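Side-chain contacts in putative acetoin utilization protein, acetoin dehydrogenase (PDB 5AWE), which is of unknown function but, with two CBS domains and an ACT domain, probably senses a small regulatory ligand: residues Ile24-Leu27 with Lys28-Phe32; Pro36-Gly40 with Gly41-Gly45; Trp66-Asn69 with Tyr70-Lys74; Lys74-Val77 with Arg78-Met81. All coordinates share one frame; numbering follows the deposited sequence.

Overall arrangement
Interactions 1 and 2 follow one another in the first CBS domain: the C-terminal half of helix 20-30, then the hairpin of strands 34-39 and 42-48, their centres 18 Å apart. Interaction 3 lies on helix 65-74 and runs through Lys74 into interaction 4, in the loop between helix 65-74 and strand 88-89; these two centres are 13 Å apart. Interaction 4 packs back on the hairpin, Val37 CG2 lying 3.6 Å from Val77 CG1. Interactions 1 and 3 do not touch within the chain, their nearest atoms being about 8 Å apart, yet they meet across the interface with the second subunit, where Lys28 forms a salt bridge with Glu67 of that subunit.

Interaction 1: Ile24-Leu27 with Lys28-Phe32; sequences IRLL and KEKGF
Ile24-Leu27 and Lys28-Phe32 form the last turns of helix 20-30 and its exit, and the bonds between them weaken along the chain. Lys28 N reaches Ile24 O at 3.1 Å, the donor lying in the carbonyl plane. Glu29 N likewise binds Arg25 O at 3.1 Å, tilted 21° from that plane. The next two bonds, Lys30 N to Leu26 O and Gly31 N to Leu27 O, are bent and weak as the helix unwinds, and Gly31 takes a positive phi of 85°. Beyond Gly31, Phe32 comes back beside Leu27. There Leu27 CD2 stands 3.9 Å from Phe32 CB, so the leucine meets the stem of the phenylalanine while the ring leads off elsewhere. Leu26 CD1 packs on the aliphatic run of Lys30, 3.7 Å from its CD; the two side chains pass at a slant, and the extended lysine runs on past the methyl with NZ still near it. Glu29 folds over the turn before it: its CG lies between backbone N and carbonyl carbon (chi1 63°), which sets CG 3.3 Å from Arg25 O. The inner face, with Ile24 and Leu27, is buried against Leu52 of helix 49-53. Arg25 and Lys28 instead face the second subunit, Arg25 making a cation-pi contact with Tyr70 of that subunit and Lys28 a salt bridge with its Glu67. The arrangement is that of a helix with one buried side, ended by a glycine with positive phi, leading from the first helix of a CBS domain toward its hairpin.

Interaction 2: Pro36-Gly40 with Gly41-Gly45; sequences PVMEG and GRLVG
Backbone hydrogen bonds join Pro36-Gly40 to Gly41-Gly45 as a tight antiparallel hairpin. At its end Glu39 and Arg42 form a hydrogen-bonded pair: Glu39 N binds Arg42 O at 2.9 Å in the carbonyl plane, whereas Arg42 N meets Glu39 O from above that plane, at 2.8 Å. The type I' turn between them is made by Gly40 and Gly41, both with positive phi. Further along, Val44 N gives a nearly straight bond to Val37 O (2.9 Å), and Val37 N in turn binds Gly45 O. Val44 and Gly45 thus both face Val37, a classic beta bulge. Between these bonded positions, Met38 and Leu43 form a non-hydrogen-bonded pair.

Apolar contacts form two groups. Where Met38 and Leu43 share a face, the selenomethionine's chi1 and chi2, both -58°, bring SE to within 4.0 Å of Leu43 CD1, and chi3 turns CE toward Gly41 O (3.6 Å); the same leucine methyl touches Pro36 CB at 3.7 Å. Val44, at the bulge, sets CG1 3.8 Å from Glu39 CB while CG2 approaches Val37 CG1, each pair of side chains crossing at about a right angle.

Polar side chains occupy the turn end. Arg42 lays its CG 3.3 Å from Glu39 O, then leads away to a salt bridge with Glu115.

Chemically, the Glu39-Arg42 pair and the Val44-Val37 bond set the register, apolar groups cluster round Met38, Leu43 and Pro36, with Leu117 of strand 116-122 against Pro36 and Met38, and the charges stay near the exposed glycine turn.

Interaction 3: Trp66-Asn69 with Tyr70-Lys74; sequences WEMN and YLLAK
Helix 65-74, between the two CBS sequence repeats, is a subunit-contact element of the tetramer, and Trp66-Asn69 with Tyr70-Lys74 spans two of its turns. Four i to i+4 bonds hold it: Trp66 O takes Tyr70 N, Glu67 O takes Leu71 N at 2.9 Å, Met68 O takes Leu72 N at 2.9 Å, and Asn69 O takes Ala73 N at 3.1 Å.

The side chains separate onto different flanks. Tyr70 has CG anti to its own nitrogen (chi1 -180°), which swings the ring off the helix to a cation-pi contact with Arg25 of the second subunit; its CB stays close to Trp66 O. Glu67 and Leu71 share a neighbouring flank, where Leu71 CG packs over Glu67 O. The carboxylate of Glu67 turns back instead to Ser64 through OE1, which also forms a salt bridge with Lys28 of the second subunit. Trp66 sends its indole away from the next turn, to meet Trp66 of the fourth subunit with the ring planes at about 70°.

Met68 and Leu72, one turn apart, make the main apolar contact within the helix. The selenomethionine slants across the leucine, its chain folding so that both its stem and its terminal methyl reach the two branches: CG lies 3.9 Å from Leu72 CD1 and CE 4.0 Å from Leu72 CD2. Leu72 itself sits close over the preceding turn, with CD1 3.3 Å from Met68 O and equally near Asn69 CA.

Interaction 4: Lys74-Val77 with Arg78-Met81; sequences KLTV and REVM
Thr76 and Val77 meet Arg78-Met81 in a compact turn formed by two overlapping i to i+3 hydrogen bonds, in the loop between helix 65-74 and strand 88-89.

Arg78 comes first, its CB 3.9 Å from Thr76 OG1. The chain runs on to NE, which gives a weak bond to a water lying in the guanidinium plane at its edge; the same water is 2.8 Å from Thr76 OG1. The far end of the arginine, NH2, forms a salt bridge with Asp17.

Glu79 closes the first turn, its N bonded to Thr76 O at 3.0 Å with the donor above the carbonyl plane. Its chain then extends back over the first segment. OE1 stands 3.5 Å from Thr76 OG1, a weak and unsettled bond, since the hydroxyl proton has another acceptor within reach. Thr76 can face both partners because OG1 lies between its backbone N and carbonyl carbon (chi1 65°). The other carboxylate oxygen, Glu79 OE2, is 3.2 Å from Leu75 CD1.

Val80 closes the second turn with Val80 N to Val77 O, 3.1 Å, again from above the carbonyl plane. CG1 meets the other branch of Leu75, CD2, at 3.9 Å, the two side chains at a slant, while CG2 rests near Val77 O.

Met81, a selenomethionine, adds a weak, bent bond from N to Val77 O, so this oxygen takes two donors. Its side chain leads off to Val44 and Val47 of strand 42-48, while Val77 packs on Val47 too. At the root of that side chain, Met81 CB lies 3.4 Å from Val77 O.

Interaction 1: Ile24-Leu27 with Lys28-Phe32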
# COMPACT_ATOMS: atom_id res chain seq x y z
N ILE A 24 11.51 4.46 9.76
CA ILE A 24 10.30 3.97 10.40
C ILE A 24 10.56 2.71 11.22
O ILE A 24 10.18 2.63 12.39
CB ILE A 24 9.19 3.67 9.36
CG1 ILE A 24 8.72 4.98 8.71
CG2 ILE A 24 8.03 2.94 10.03
CD1 ILE A 24 7.63 4.81 7.67
N ARG A 25 11.20 1.73 10.60
CA ARG A 25 11.47 0.47 11.27
C ARG A 25 12.38 0.68 12.47
O ARG A 25 12.23 0.02 13.50
CB ARG A 25 12.11 -0.52 10.28
CG ARG A 25 11.22 -0.87 9.08
CD ARG A 25 9.88 -1.49 9.51
NE ARG A 25 9.51 -2.64 8.69
CZ ARG A 25 9.79 -3.90 9.00
NH1 ARG A 25 9.41 -4.89 8.20
NH2 ARG A 25 10.45 -4.18 10.11
N LEU A 26 13.32 1.62 12.35
CA LEU A 26 14.22 1.93 13.45
C LEU A 26 13.44 2.45 14.67
O LEU A 26 13.74 2.09 15.81
CB LEU A 26 15.25 2.96 13.00
CG LEU A 26 16.39 3.31 13.96
CD1 LEU A 26 17.03 2.04 14.51
CD2 LEU A 26 17.42 4.14 13.21
N LEU A 27 12.44 3.28 14.42
CA LEU A 27 11.60 3.81 15.49
C LEU A 27 10.73 2.74 16.13
O LEU A 27 10.44 2.79 17.33
CB LEU A 27 10.71 4.94 14.96
CG LEU A 27 11.44 6.25 14.67
CD1 LEU A 27 10.58 7.12 13.78
CD2 LEU A 27 11.76 6.96 15.98
N LYS A 28 10.31 1.76 15.33
CA LYS A 28 9.51 0.66 15.85
C LYS A 28 10.31 -0.18 16.83
O LYS A 28 9.84 -0.49 17.92
CB LYS A 28 9.02 -0.23 14.70
CG LYS A 28 8.43 -1.56 15.17
CD LYS A 28 7.23 -2.01 14.34
CE LYS A 28 6.50 -3.17 15.01
NZ LYS A 28 5.32 -3.65 14.23
N GLU A 29 11.53 -0.53 16.45
CA GLU A 29 12.29 -1.55 17.17
C GLU A 29 13.06 -1.01 18.38
O GLU A 29 13.65 -1.79 19.13
CB GLU A 29 13.26 -2.26 16.21
CG GLU A 29 14.32 -1.36 15.60
CD GLU A 29 15.06 -2.06 14.47
OE1 GLU A 29 16.28 -1.81 14.32
OE2 GLU A 29 14.43 -2.85 13.74
N LYS A 30 13.06 0.30 18.56
CA LYS A 30 13.77 0.91 19.68
C LYS A 30 12.87 1.76 20.57
O LYS A 30 13.33 2.34 21.55
CB LYS A 30 14.96 1.73 19.16
CG LYS A 30 16.05 0.84 18.57
CD LYS A 30 17.31 1.61 18.22
CE LYS A 30 18.53 0.70 18.28
NZ LYS A 30 19.65 1.19 17.41
N GLY A 31 11.59 1.83 20.21
CA GLY A 31 10.59 2.34 21.14
C GLY A 31 10.43 3.84 21.17
O GLY A 31 9.70 4.37 22.02
N PHE A 32 11.10 4.55 20.26
CA PHE A 32 11.01 6.00 20.19
C PHE A 32 9.95 6.44 19.18
O PHE A 32 9.29 5.60 18.55
CB PHE A 32 12.37 6.60 19.82
CG PHE A 32 13.38 6.56 20.95
CD1 PHE A 32 13.48 5.45 21.78
CD2 PHE A 32 14.22 7.65 21.18
CE1 PHE A 32 14.40 5.42 22.83
CE2 PHE A 32 15.15 7.63 22.23
CZ PHE A 32 15.24 6.52 23.05

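Interaction 2: Pro36-Gly40 with Gly41-Gly45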
# COMPACT_ATOMS: atom_id res chain seq x y z
N PRO A 36 15.94 12.72 15.79
CA PRO A 36 16.71 13.90 15.39
C PRO A 36 17.58 13.48 14.21
O PRO A 36 17.94 12.31 14.11
CB PRO A 36 17.53 14.24 16.63
CG PRO A 36 17.59 12.97 17.42
CD PRO A 36 16.32 12.23 17.13
N VAL A 37 17.89 14.41 13.32
CA VAL A 37 18.67 14.09 12.13
C VAL A 37 20.05 14.76 12.15
O VAL A 37 20.15 15.98 12.08
CB VAL A 37 17.93 14.51 10.85
CG1 VAL A 37 18.72 14.06 9.61
CG2 VAL A 37 16.53 13.89 10.83
N MSE A 38 21.10 13.94 12.22
CA MSE A 38 22.49 14.43 12.25
C MSE A 38 23.16 14.44 10.88
O MSE A 38 22.99 13.53 10.08
CB MSE A 38 23.34 13.57 13.20
CG MSE A 38 22.84 13.52 14.64
SE MSE A 38 22.74 15.14 15.36
CE MSE A 38 24.51 15.54 15.61
N GLU A 39 23.93 15.49 10.62
CA GLU A 39 24.79 15.55 9.45
C GLU A 39 26.00 16.43 9.75
O GLU A 39 25.87 17.49 10.37
CB GLU A 39 24.01 16.11 8.26
CG GLU A 39 24.78 16.07 6.94
CD GLU A 39 23.96 16.58 5.77
OE1 GLU A 39 23.33 17.65 5.91
OE2 GLU A 39 23.93 15.90 4.72
N GLY A 40 27.17 16.00 9.31
CA GLY A 40 28.37 16.78 9.58
C GLY A 40 28.56 16.96 11.07
O GLY A 40 29.23 17.89 11.52
N GLY A 41 27.96 16.06 11.85
CA GLY A 41 28.06 16.15 13.30
C GLY A 41 27.23 17.29 13.87
O GLY A 41 27.40 17.66 15.03
N ARG A 42 26.34 17.86 13.07
CA ARG A 42 25.43 18.86 13.59
C ARG A 42 23.96 18.46 13.38
O ARG A 42 23.64 17.65 12.50
CB ARG A 42 25.72 20.22 12.93
CG ARG A 42 25.08 20.42 11.57
CD ARG A 42 25.22 21.88 11.16
NE ARG A 42 25.12 22.76 12.32
CZ ARG A 42 25.18 24.09 12.27
NH1 ARG A 42 25.08 24.80 13.38
NH2 ARG A 42 25.35 24.70 11.10
N LEU A 43 23.07 19.02 14.20
CA LEU A 43 21.65 18.74 14.10
C LEU A 43 21.04 19.52 12.94
O LEU A 43 21.06 20.75 12.94
CB LEU A 43 20.95 19.15 15.40
CG LEU A 43 19.48 18.77 15.57
CD1 LEU A 43 19.34 17.25 15.58
CD2 LEU A 43 18.96 19.36 16.86
N VAL A 44 20.52 18.83 11.93
CA VAL A 44 20.04 19.52 10.74
C VAL A 44 18.55 19.36 10.49
O VAL A 44 18.01 19.91 9.53
CB VAL A 44 20.80 19.05 9.46
CG1 VAL A 44 22.30 19.19 9.67
CG2 VAL A 44 20.43 17.60 9.12
N GLY A 45 17.88 18.62 11.36
CA GLY A 45 16.46 18.39 11.17
C GLY A 45 15.88 17.42 12.17
O GLY A 45 16.59 16.82 12.96

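Interaction 3: Trp66-Asn69 with Tyr70-Lys74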
# COMPACT_ATOMS: atom_id res chain seq x y z
N TRP A 66 1.95 0.88 -7.06
CA TRP A 66 3.41 0.72 -7.14
C TRP A 66 4.20 1.96 -7.45
O TRP A 66 5.33 2.08 -7.02
CB TRP A 66 3.81 -0.33 -8.16
CG TRP A 66 3.45 -1.65 -7.71
CD1 TRP A 66 4.09 -2.42 -6.79
CD2 TRP A 66 2.27 -2.35 -8.07
NE1 TRP A 66 3.37 -3.56 -6.54
CE2 TRP A 66 2.25 -3.54 -7.32
CE3 TRP A 66 1.23 -2.08 -8.97
CZ2 TRP A 66 1.22 -4.46 -7.43
CZ3 TRP A 66 0.21 -2.98 -9.07
CH2 TRP A 66 0.21 -4.16 -8.31
N GLU A 67 3.62 2.87 -8.22
CA GLU A 67 4.31 4.13 -8.45
C GLU A 67 4.49 4.73 -7.06
O GLU A 67 5.58 5.15 -6.69
CB GLU A 67 3.47 5.05 -9.35
CG GLU A 67 4.17 5.42 -10.65
CD GLU A 67 3.33 5.12 -11.89
OE1 GLU A 67 2.64 4.07 -11.92
OE2 GLU A 67 3.36 5.93 -12.85
N MSE A 68 3.40 4.72 -6.29
CA MSE A 68 3.43 5.18 -4.91
C MSE A 68 4.44 4.39 -4.08
O MSE A 68 5.30 4.96 -3.41
CB MSE A 68 2.02 5.04 -4.30
CG MSE A 68 1.99 4.85 -2.79
SE MSE A 68 1.46 6.33 -1.92
CE MSE A 68 2.61 7.53 -2.54
N ASN A 69 4.33 3.07 -4.14
CA ASN A 69 5.18 2.18 -3.36
C ASN A 69 6.66 2.37 -3.71
O ASN A 69 7.53 2.36 -2.85
CB ASN A 69 4.77 0.73 -3.62
CG ASN A 69 4.76 -0.11 -2.37
OD1 ASN A 69 3.72 -0.28 -1.73
ND2 ASN A 69 5.92 -0.65 -2.01
N TYR A 70 6.92 2.55 -5.00
CA TYR A 70 8.27 2.78 -5.51
C TYR A 70 8.76 4.11 -4.98
O TYR A 70 9.94 4.28 -4.65
CB TYR A 70 8.24 2.79 -7.04
CG TYR A 70 9.59 3.02 -7.69
CD1 TYR A 70 10.41 1.94 -8.02
CD2 TYR A 70 10.03 4.31 -7.99
CE1 TYR A 70 11.65 2.14 -8.63
CE2 TYR A 70 11.27 4.52 -8.60
CZ TYR A 70 12.07 3.43 -8.92
OH TYR A 70 13.29 3.62 -9.52
N LEU A 71 7.85 5.07 -4.90
CA LEU A 71 8.21 6.41 -4.46
C LEU A 71 8.55 6.48 -2.98
O LEU A 71 9.52 7.14 -2.60
CB LEU A 71 7.09 7.39 -4.80
CG LEU A 71 6.99 7.74 -6.29
CD1 LEU A 71 5.97 8.86 -6.48
CD2 LEU A 71 8.35 8.17 -6.83
N LEU A 72 7.78 5.78 -2.14
CA LEU A 72 8.06 5.73 -0.71
C LEU A 72 9.41 5.05 -0.50
O LEU A 72 10.21 5.46 0.33
CB LEU A 72 6.99 4.95 0.03
CG LEU A 72 5.54 5.10 -0.42
CD1 LEU A 72 4.88 3.72 -0.41
CD2 LEU A 72 4.78 6.06 0.48
N ALA A 73 9.64 4.00 -1.28
CA ALA A 73 10.84 3.18 -1.15
C ALA A 73 12.09 4.02 -1.30
O ALA A 73 13.13 3.70 -0.72
CB ALA A 73 10.82 2.05 -2.19
N LYS A 74 12.00 5.09 -2.09
CA LYS A 74 13.17 5.91 -2.37
C LYS A 74 13.16 7.28 -1.69
O LYS A 74 14.16 7.99 -1.71
CB LYS A 74 13.32 6.07 -3.89
CG LYS A 74 13.94 4.86 -4.57
CD LYS A 74 13.77 4.89 -6.08
CE LYS A 74 14.23 6.21 -6.68
NZ LYS A 74 13.27 7.32 -6.41

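Interaction 4: Lys74-Val77 with Arg78-Met81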
# COMPACT_ATOMS: atom_id res chain seq x y z
N LYS A 74 12.00 5.09 -2.09
CA LYS A 74 13.17 5.91 -2.37
C LYS A 74 13.16 7.28 -1.69
O LYS A 74 14.16 7.99 -1.71
CB LYS A 74 13.32 6.07 -3.89
CG LYS A 74 13.94 4.86 -4.57
CD LYS A 74 13.77 4.89 -6.08
CE LYS A 74 14.23 6.21 -6.68
NZ LYS A 74 13.27 7.32 -6.41
N LEU A 75 12.03 7.64 -1.09
CA LEU A 75 11.97 8.90 -0.35
C LEU A 75 12.97 8.86 0.81
O LEU A 75 13.05 7.86 1.52
CB LEU A 75 10.55 9.13 0.18
CG LEU A 75 10.18 10.52 0.71
CD1 LEU A 75 10.28 11.56 -0.41
CD2 LEU A 75 8.76 10.49 1.26
N THR A 76 13.74 9.93 0.98
CA THR A 76 14.73 10.01 2.06
C THR A 76 14.28 10.94 3.19
O THR A 76 13.46 11.82 2.98
CB THR A 76 16.08 10.51 1.53
OG1 THR A 76 15.95 11.86 1.06
CG2 THR A 76 16.56 9.63 0.38
N VAL A 77 14.84 10.72 4.37
CA VAL A 77 14.56 11.54 5.55
C VAL A 77 14.69 13.04 5.28
O VAL A 77 13.93 13.85 5.82
CB VAL A 77 15.49 11.15 6.73
CG1 VAL A 77 15.40 12.15 7.85
CG2 VAL A 77 15.10 9.77 7.24
N ARG A 78 15.65 13.41 4.43
CA ARG A 78 15.89 14.81 4.12
C ARG A 78 14.67 15.51 3.55
O ARG A 78 14.47 16.70 3.78
CB ARG A 78 17.06 14.94 3.13
CG ARG A 78 17.52 16.38 2.94
CD ARG A 78 18.50 16.51 1.78
NE ARG A 78 19.60 15.55 1.85
CZ ARG A 78 20.70 15.72 2.58
NH1 ARG A 78 20.85 16.83 3.29
NH2 ARG A 78 21.65 14.79 2.58
N GLU A 79 13.84 14.77 2.81
CA GLU A 79 12.71 15.34 2.10
C GLU A 79 11.49 15.56 2.99
O GLU A 79 10.52 16.21 2.59
CB GLU A 79 12.33 14.44 0.92
CG GLU A 79 13.47 14.23 -0.07
CD GLU A 79 13.07 13.39 -1.27
OE1 GLU A 79 13.79 12.41 -1.58
OE2 GLU A 79 12.04 13.71 -1.90
N VAL A 80 11.53 15.02 4.20
CA VAL A 80 10.38 15.13 5.10
C VAL A 80 10.74 15.70 6.48
O VAL A 80 9.85 15.93 7.30
CB VAL A 80 9.71 13.75 5.29
CG1 VAL A 80 9.20 13.23 3.96
CG2 VAL A 80 10.70 12.76 5.90
N MSE A 81 12.02 15.91 6.74
CA MSE A 81 12.43 16.37 8.06
C MSE A 81 12.04 17.83 8.28
O MSE A 81 11.87 18.60 7.33
CB MSE A 81 13.94 16.18 8.27
CG MSE A 81 14.86 16.97 7.35
SE MSE A 81 16.62 16.57 7.61
CE MSE A 81 17.38 18.06 7.00
O HOH W 1 18.17 13.07 -0.04